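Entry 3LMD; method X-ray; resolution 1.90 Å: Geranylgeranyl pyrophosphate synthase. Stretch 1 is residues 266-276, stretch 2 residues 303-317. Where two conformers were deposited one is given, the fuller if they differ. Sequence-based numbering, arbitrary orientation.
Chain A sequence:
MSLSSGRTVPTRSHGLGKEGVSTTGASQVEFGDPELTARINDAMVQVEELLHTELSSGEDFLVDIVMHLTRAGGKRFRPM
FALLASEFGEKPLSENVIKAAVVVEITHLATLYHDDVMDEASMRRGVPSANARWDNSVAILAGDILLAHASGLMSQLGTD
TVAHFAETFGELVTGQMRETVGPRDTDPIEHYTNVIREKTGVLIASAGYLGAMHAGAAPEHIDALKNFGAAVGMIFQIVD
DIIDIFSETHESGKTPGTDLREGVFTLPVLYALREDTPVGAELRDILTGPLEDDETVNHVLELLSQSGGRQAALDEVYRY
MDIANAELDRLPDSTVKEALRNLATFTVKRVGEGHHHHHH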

ATOM      1  N   THR A 266      25.830 -12.144  -3.448  1.00 29.92           N
ATOM      2  CA  THR A 266      26.017 -10.697  -3.552  1.00 28.89           C
ATOM      3  C   THR A 266      27.256 -10.329  -4.395  1.00 33.18           C
ATOM      4  O   THR A 266      27.969 -11.192  -4.886  1.00 29.29           O
ATOM      5  CB  THR A 266      26.134 -10.120  -2.150  1.00 31.41           C
ATOM      6  OG1 THR A 266      27.267 -10.715  -1.503  1.00 29.97           O
ATOM      7  CG2 THR A 266      24.854 -10.489  -1.325  1.00 30.23           C
ATOM      8  N   LEU A 267      27.520  -9.038  -4.542  1.00 28.97           N
ATOM      9  CA  LEU A 267      28.514  -8.568  -5.496  1.00 28.09           C
ATOM     10  C   LEU A 267      29.870  -9.285  -5.488  1.00 26.97           C
ATOM     11  O   LEU A 267      30.355  -9.645  -6.547  1.00 29.49           O
ATOM     12  CB  LEU A 267      28.753  -7.069  -5.304  1.00 29.68           C
ATOM     13  CG  LEU A 267      29.432  -6.336  -6.441  1.00 31.76           C
ATOM     14  CD1 LEU A 267      28.669  -6.613  -7.755  1.00 32.56           C
ATOM     15  CD2 LEU A 267      29.422  -4.814  -6.100  1.00 30.55           C
ATOM     16  N   PRO A 268      30.514  -9.443  -4.315  1.00 24.19           N
ATOM     17  CA  PRO A 268      31.831 -10.117  -4.396  1.00 29.53           C
ATOM     18  C   PRO A 268      31.742 -11.536  -4.970  1.00 28.34           C
ATOM     19  O   PRO A 268      32.670 -12.010  -5.637  1.00 27.05           O
ATOM     20  CB  PRO A 268      32.271 -10.223  -2.940  1.00 26.91           C
ATOM     21  CG  PRO A 268      31.387  -9.252  -2.168  1.00 32.30           C
ATOM     22  CD  PRO A 268      30.139  -9.092  -2.938  1.00 25.82           C
ATOM     23  N   VAL A 269      30.655 -12.235  -4.667  1.00 28.45           N
ATOM     24  CA  VAL A 269      30.472 -13.589  -5.159  1.00 27.26           C
ATOM     25  C   VAL A 269      30.238 -13.572  -6.649  1.00 27.18           C
ATOM     26  O   VAL A 269      30.768 -14.415  -7.375  1.00 26.57           O
ATOM     27  CB  VAL A 269      29.256 -14.316  -4.471  1.00 26.92           C
ATOM     28  CG1 VAL A 269      29.189 -15.813  -4.937  1.00 28.86           C
ATOM     29  CG2 VAL A 269      29.359 -14.216  -2.987  1.00 26.31           C
ATOM     30  N   LEU A 270      29.444 -12.616  -7.123  1.00 27.20           N
ATOM     31  CA  LEU A 270      29.145 -12.535  -8.545  1.00 26.75           C
ATOM     32  C   LEU A 270      30.407 -12.190  -9.340  1.00 30.26           C
ATOM     33  O   LEU A 270      30.619 -12.699 -10.430  1.00 25.49           O
ATOM     34  CB  LEU A 270      28.069 -11.476  -8.831  1.00 23.61           C
ATOM     35  CG  LEU A 270      26.731 -11.781  -8.118  1.00 25.96           C
ATOM     36  CD1 LEU A 270      25.763 -10.569  -8.254  1.00 29.11           C
ATOM     37  CD2 LEU A 270      26.132 -13.045  -8.731  1.00 31.13           C
ATOM     38  N   TYR A 271      31.219 -11.284  -8.823  1.00 27.75           N
ATOM     39  CA  TYR A 271      32.508 -10.994  -9.483  1.00 26.79           C
ATOM     40  C   TYR A 271      33.412 -12.253  -9.547  1.00 23.57           C
ATOM     41  O   TYR A 271      34.000 -12.557 -10.605  1.00 27.36           O
ATOM     42  CB  TYR A 271      33.225  -9.895  -8.719  1.00 30.71           C
ATOM     43  CG  TYR A 271      32.801  -8.495  -9.120  1.00 29.78           C
ATOM     44  CD1 TYR A 271      32.721  -8.118 -10.460  1.00 37.87           C
ATOM     45  CD2 TYR A 271      32.517  -7.553  -8.166  1.00 30.11           C
ATOM     46  CE1 TYR A 271      32.353  -6.821 -10.815  1.00 41.48           C
ATOM     47  CE2 TYR A 271      32.143  -6.261  -8.512  1.00 34.30           C
ATOM     48  CZ  TYR A 271      32.064  -5.907  -9.826  1.00 38.30           C
ATOM     49  OH  TYR A 271      31.709  -4.611 -10.135  1.00 39.08           O
ATOM     50  N   ALA A 272      33.503 -12.976  -8.433  1.00 24.58           N
ATOM     51  CA  ALA A 272      34.350 -14.191  -8.362  1.00 30.19           C
ATOM     52  C   ALA A 272      33.853 -15.237  -9.347  1.00 33.62           C
ATOM     53  O   ALA A 272      34.644 -15.878 -10.034  1.00 26.80           O
ATOM     54  CB  ALA A 272      34.386 -14.758  -6.934  1.00 28.85           C
ATOM     55  N   LEU A 273      32.534 -15.389  -9.445  1.00 28.12           N
ATOM     56  CA  LEU A 273      31.926 -16.322 -10.429  1.00 29.57           C
ATOM     57  C   LEU A 273      32.232 -16.031 -11.898  1.00 30.54           C
ATOM     58  O   LEU A 273      32.031 -16.893 -12.763  1.00 36.77           O
ATOM     59  CB  LEU A 273      30.378 -16.350 -10.248  1.00 28.39           C
ATOM     60  CG  LEU A 273      29.899 -17.174  -9.064  1.00 35.45           C
ATOM     61  CD1 LEU A 273      28.402 -16.861  -8.752  1.00 32.84           C
ATOM     62  CD2 LEU A 273      30.108 -18.669  -9.328  1.00 29.81           C
ATOM     63  N   ARG A 274      32.672 -14.811 -12.183  1.00 27.61           N
ATOM     64  CA  ARG A 274      32.961 -14.351 -13.542  0.50 30.96           C
ATOM     65  C   ARG A 274      34.417 -14.682 -13.924  1.00 30.89           C
ATOM     66  O   ARG A 274      34.780 -14.658 -15.084  1.00 29.64           O
ATOM     67  CB  ARG A 274      32.725 -12.828 -13.602  0.50 34.53           C
ATOM     68  CG  ARG A 274      32.635 -12.185 -14.986  0.50 45.63           C
ATOM     69  CD  ARG A 274      32.402 -10.659 -14.879  0.50 43.72           C
ATOM     70  NE  ARG A 274      33.562  -9.983 -14.290  0.50 47.01           N
ATOM     71  CZ  ARG A 274      33.673  -8.674 -14.060  0.50 47.10           C
ATOM     72  NH1 ARG A 274      32.689  -7.824 -14.359  0.50 35.55           N
ATOM     73  NH2 ARG A 274      34.797  -8.213 -13.526  0.50 47.38           N
ATOM     74  N   GLU A 275      35.243 -15.001 -12.940  1.00 31.01           N
ATOM     75  CA  GLU A 275      36.701 -15.097 -13.197  1.00 28.25           C
ATOM     76  C   GLU A 275      37.093 -16.289 -14.022  1.00 30.71           C
ATOM     77  O   GLU A 275      36.597 -17.401 -13.794  1.00 30.08           O
ATOM     78  CB  GLU A 275      37.484 -15.159 -11.890  1.00 26.91           C
ATOM     79  CG  GLU A 275      37.448 -13.904 -11.062  1.00 29.29           C
ATOM     80  CD  GLU A 275      38.233 -14.122  -9.750  1.00 31.68           C
ATOM     81  OE1 GLU A 275      38.966 -15.143  -9.617  1.00 40.08           O
ATOM     82  OE2 GLU A 275      38.106 -13.284  -8.883  1.00 35.13           O
ATOM     83  N   ASP A 276      38.030 -16.060 -14.945  1.00 30.56           N
ATOM     84  CA  ASP A 276      38.576 -17.154 -15.743  1.00 34.52           C
ATOM     85  C   ASP A 276      39.830 -17.706 -15.075  1.00 27.39           C
ATOM     86  O   ASP A 276      40.957 -17.634 -15.616  1.00 30.18           O
ATOM     87  CB  ASP A 276      38.860 -16.716 -17.182  1.00 32.96           C
ATOM     88  CG  ASP A 276      39.281 -17.889 -18.082  1.00 43.05           C
ATOM     89  OD1 ASP A 276      39.127 -19.066 -17.676  1.00 38.52           O
ATOM     90  OD2 ASP A 276      39.790 -17.623 -19.186  1.00 50.60           O
ATOM     91  N   LEU A 303      37.371 -20.310  -0.953  1.00 30.20           N
ATOM     92  CA  LEU A 303      37.552 -19.973  -2.366  1.00 31.70           C
ATOM     93  C   LEU A 303      37.359 -18.459  -2.637  1.00 31.55           C
ATOM     94  O   LEU A 303      38.148 -17.839  -3.330  1.00 28.08           O
ATOM     95  CB  LEU A 303      36.566 -20.783  -3.227  1.00 24.56           C
ATOM     96  CG  LEU A 303      36.860 -22.300  -3.280  1.00 31.43           C
ATOM     97  CD1 LEU A 303      35.719 -23.017  -3.984  1.00 31.21           C
ATOM     98  CD2 LEU A 303      38.162 -22.535  -4.029  1.00 33.22           C
ATOM     99  N   LEU A 304      36.302 -17.882  -2.085  1.00 28.91           N
ATOM    100  CA  LEU A 304      36.063 -16.435  -2.239  1.00 25.29           C
ATOM    101  C   LEU A 304      37.252 -15.619  -1.727  1.00 23.19           C
ATOM    102  O   LEU A 304      37.677 -14.672  -2.381  1.00 27.63           O
ATOM    103  CB  LEU A 304      34.753 -16.042  -1.500  1.00 27.44           C
ATOM    104  CG  LEU A 304      33.504 -16.558  -2.218  1.00 33.36           C
ATOM    105  CD1 LEU A 304      32.245 -16.416  -1.333  1.00 30.98           C
ATOM    106  CD2 LEU A 304      33.318 -15.806  -3.526  1.00 33.21           C
ATOM    107  N   SER A 305      37.848 -16.012  -0.597  1.00 26.91           N
ATOM    108  CA  SER A 305      39.008 -15.286  -0.096  1.00 27.96           C
ATOM    109  C   SER A 305      40.238 -15.458  -0.998  1.00 34.09           C
ATOM    110  O   SER A 305      41.170 -14.655  -0.947  1.00 35.93           O
ATOM    111  CB  SER A 305      39.334 -15.659   1.369  1.00 33.50           C
ATOM    112  OG  SER A 305      40.072 -16.877   1.420  1.00 41.35           O
ATOM    113  N   GLN A 306      40.236 -16.506  -1.817  1.00 28.35           N
ATOM    114  CA  GLN A 306      41.346 -16.743  -2.753  1.00 28.94           C
ATOM    115  C   GLN A 306      41.098 -16.036  -4.084  1.00 30.19           C
ATOM    116  O   GLN A 306      41.999 -15.976  -4.922  1.00 27.53           O
ATOM    117  CB  GLN A 306      41.543 -18.274  -2.989  1.00 27.75           C
ATOM    118  CG  GLN A 306      42.030 -18.996  -1.744  1.00 32.20           C
ATOM    119  CD  GLN A 306      41.829 -20.539  -1.795  1.00 42.11           C
ATOM    120  OE1 GLN A 306      41.240 -21.080  -2.727  1.00 39.68           O
ATOM    121  NE2 GLN A 306      42.329 -21.227  -0.780  1.00 43.21           N
ATOM    122  N   SER A 307      39.883 -15.497  -4.273  1.00 25.62           N
ATOM    123  CA  SER A 307      39.474 -14.960  -5.574  1.00 24.86           C
ATOM    124  C   SER A 307      39.754 -13.450  -5.576  1.00 27.41           C
ATOM    125  O   SER A 307      40.272 -12.922  -4.607  1.00 25.84           O
ATOM    126  CB  SER A 307      37.967 -15.162  -5.806  1.00 27.62           C
ATOM    127  OG  SER A 307      37.244 -14.204  -5.010  1.00 25.56           O
ATOM    128  N   GLY A 308      39.369 -12.771  -6.657  1.00 27.54           N
ATOM    129  CA  GLY A 308      39.544 -11.326  -6.727  1.00 23.46           C
ATOM    130  C   GLY A 308      38.230 -10.614  -6.403  1.00 24.96           C
ATOM    131  O   GLY A 308      38.086  -9.408  -6.653  1.00 26.05           O
ATOM    132  N   GLY A 309      37.276 -11.358  -5.856  1.00 26.74           N
ATOM    133  CA  GLY A 309      35.901 -10.839  -5.674  1.00 27.27           C
ATOM    134  C   GLY A 309      35.795  -9.730  -4.646  1.00 29.23           C
ATOM    135  O   GLY A 309      35.041  -8.767  -4.832  1.00 24.32           O
ATOM    136  N   ARG A 310      36.557  -9.849  -3.560  1.00 22.88           N
ATOM    137  CA  ARG A 310      36.516  -8.811  -2.533  1.00 26.88           C
ATOM    138  C   ARG A 310      37.020  -7.499  -3.100  1.00 28.35           C
ATOM    139  O   ARG A 310      36.388  -6.447  -2.925  1.00 24.51           O
ATOM    140  CB  ARG A 310      37.335  -9.205  -1.298  1.00 23.44           C
ATOM    141  CG  ARG A 310      37.246  -8.118  -0.186  1.00 30.29           C
ATOM    142  CD  ARG A 310      38.108  -8.476   1.019  1.00 39.21           C
ATOM    143  NE  ARG A 310      37.623  -7.738   2.189  1.00 49.77           N
ATOM    144  CZ  ARG A 310      38.017  -6.503   2.484  1.00 47.38           C
ATOM    145  NH1 ARG A 310      37.534  -5.879   3.550  1.00 43.52           N
ATOM    146  NH2 ARG A 310      38.924  -5.903   1.709  1.00 40.00           N
ATOM    147  N   GLN A 311      38.150  -7.529  -3.811  1.00 26.34           N
ATOM    148  CA  GLN A 311      38.693  -6.262  -4.282  1.00 26.80           C
ATOM    149  C   GLN A 311      37.812  -5.655  -5.381  1.00 23.36           C
ATOM    150  O   GLN A 311      37.704  -4.441  -5.512  1.00 24.56           O
ATOM    151  CB  GLN A 311      40.142  -6.407  -4.791  1.00 25.85           C
ATOM    152  CG  GLN A 311      40.736  -5.045  -5.153  1.00 26.25           C
ATOM    153  CD  GLN A 311      40.938  -4.202  -3.915  1.00 31.22           C
ATOM    154  OE1 GLN A 311      41.350  -4.709  -2.883  1.00 34.25           O
ATOM    155  NE2 GLN A 311      40.578  -2.922  -3.984  1.00 30.43           N
ATOM    156  N   ALA A 312      37.225  -6.505  -6.206  1.00 21.07           N
ATOM    157  CA  ALA A 312      36.331  -6.012  -7.250  1.00 23.16           C
ATOM    158  C   ALA A 312      35.094  -5.303  -6.630  1.00 25.84           C
ATOM    159  O   ALA A 312      34.638  -4.256  -7.124  1.00 24.24           O
ATOM    160  CB  ALA A 312      35.877  -7.194  -8.131  1.00 23.93           C
ATOM    161  N   ALA A 313      34.540  -5.889  -5.578  1.00 21.81           N
ATOM    162  CA  ALA A 313      33.390  -5.265  -4.887  1.00 26.20           C
ATOM    163  C   ALA A 313      33.829  -3.987  -4.199  1.00 29.13           C
ATOM    164  O   ALA A 313      33.105  -2.989  -4.203  1.00 24.95           O
ATOM    165  CB  ALA A 313      32.772  -6.253  -3.823  1.00 24.99           C
ATOM    166  N   LEU A 314      35.018  -4.023  -3.590  1.00 24.34           N
ATOM    167  CA  LEU A 314      35.539  -2.844  -2.921  1.00 23.75           C
ATOM    168  C   LEU A 314      35.784  -1.710  -3.913  1.00 25.84           C
ATOM    169  O   LEU A 314      35.516  -0.548  -3.596  1.00 27.72           O
ATOM    170  CB  LEU A 314      36.811  -3.194  -2.118  1.00 26.08           C
ATOM    171  CG  LEU A 314      37.534  -2.146  -1.273  1.00 42.26           C
ATOM    172  CD1 LEU A 314      36.565  -1.422  -0.301  1.00 39.82           C
ATOM    173  CD2 LEU A 314      38.712  -2.811  -0.479  1.00 34.00           C
ATOM    174  N   ASP A 315      36.289  -2.024  -5.109  1.00 25.56           N
ATOM    175  CA  ASP A 315      36.506  -0.978  -6.119  1.00 27.14           C
ATOM    176  C   ASP A 315      35.180  -0.387  -6.562  1.00 26.55           C
ATOM    177  O   ASP A 315      35.101   0.789  -6.902  1.00 22.88           O
ATOM    178  CB  ASP A 315      37.250  -1.522  -7.350  1.00 26.06           C
ATOM    179  CG  ASP A 315      38.709  -1.841  -7.031  1.00 32.37           C
ATOM    180  OD1 ASP A 315      39.219  -1.308  -6.031  1.00 33.19           O
ATOM    181  OD2 ASP A 315      39.324  -2.621  -7.761  1.00 32.91           O
ATOM    182  N   GLU A 316      34.130  -1.197  -6.557  1.00 23.00           N
ATOM    183  CA  GLU A 316      32.783  -0.657  -6.867  1.00 27.25           C
ATOM    184  C   GLU A 316      32.308   0.286  -5.741  1.00 29.15           C
ATOM    185  O   GLU A 316      31.773   1.370  -5.994  1.00 24.58           O
ATOM    186  CB  GLU A 316      31.811  -1.818  -7.109  1.00 30.72           C
ATOM    187  CG  GLU A 316      30.423  -1.404  -7.552  1.00 34.89           C
ATOM    188  CD  GLU A 316      30.372  -0.958  -9.008  1.00 38.86           C
ATOM    189  OE1 GLU A 316      31.422  -0.637  -9.601  1.00 39.71           O
ATOM    190  OE2 GLU A 316      29.261  -0.917  -9.556  1.00 35.36           O
ATOM    191  N   VAL A 317      32.552  -0.101  -4.494  1.00 25.53           N
ATOM    192  CA  VAL A 317      32.344   0.827  -3.352  1.00 26.73           C
ATOM    193  C   VAL A 317      33.091   2.151  -3.551  1.00 29.79           C
ATOM    194  O   VAL A 317      32.542   3.247  -3.321  1.00 24.76           O
ATOM    195  CB  VAL A 317      32.768   0.198  -2.010  1.00 24.44           C
ATOM    196  CG1 VAL A 317      32.744   1.261  -0.872  1.00 26.11           C
ATOM    197  CG2 VAL A 317      31.825  -0.966  -1.638  1.00 25.05           C
TER
HETATM  198  O   HOH W   1      34.868  -3.530  -9.607  1.00 35.04           O

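Helix 267-274 crosses helix 309-317 at 124° between their N-to-C directions, with the axes 7.6 Å apart at closest approach. So close a crossing rests on Gly309, whose CA lies 4.3 Å from the CA of Pro268. With no side chain there, the backbones touch through two reciprocal CA-H...O contacts: Gly309 CA to Pro268 O, 3.4 Å, and Pro268 CA to Gly309 O, 3.5 Å. A CB on Gly309 would fall 2.3 Å from Pro268 O, a clash, and would also crowd Ala272 CB.

Beside this flat spot, Tyr271 is the bump. Its side chain sits as a knob in the hollow formed by Gly309, Ala312, Ala313 and Glu316. Ala312 CB lies over one face of the ring, 3.7 Å from its centroid and 26° off the normal, a CH-pi contact. At the far end of the ring, water 1 donates to Ala312 O (2.6 Å from the water oxygen) and makes a weak hydrogen bond with Tyr271 OH (3.4 Å).

Ala313 offers a second low surface: its CB meets Pro268 CG at 3.7 Å and Leu267 CG at 4.2 Å. Leu267 reaches on along the helix, its CD2 packing 3.8 Å from the aliphatic CG of Glu316.

Leu304, on the preceding helix, is the bump from the other stretch. Its CD2 packs 3.7 Å from Ala272 CB, and its CD1 lies 4.0 Å from Val269 CG2, an apolar contact buried from solvent.

Polar chemistry gathers at the turn between the helices of stretch 2. Glu275 OE2 accepts a short hydrogen bond from Gly308 N (2.6 Å), joining Glu275, near the end of stretch 1, to the N-cap residue of helix 309-317. Ser307 OG braces the same turn, donating to Leu304 O (2.7 Å) and accepting from Gly309 N (3.0 Å).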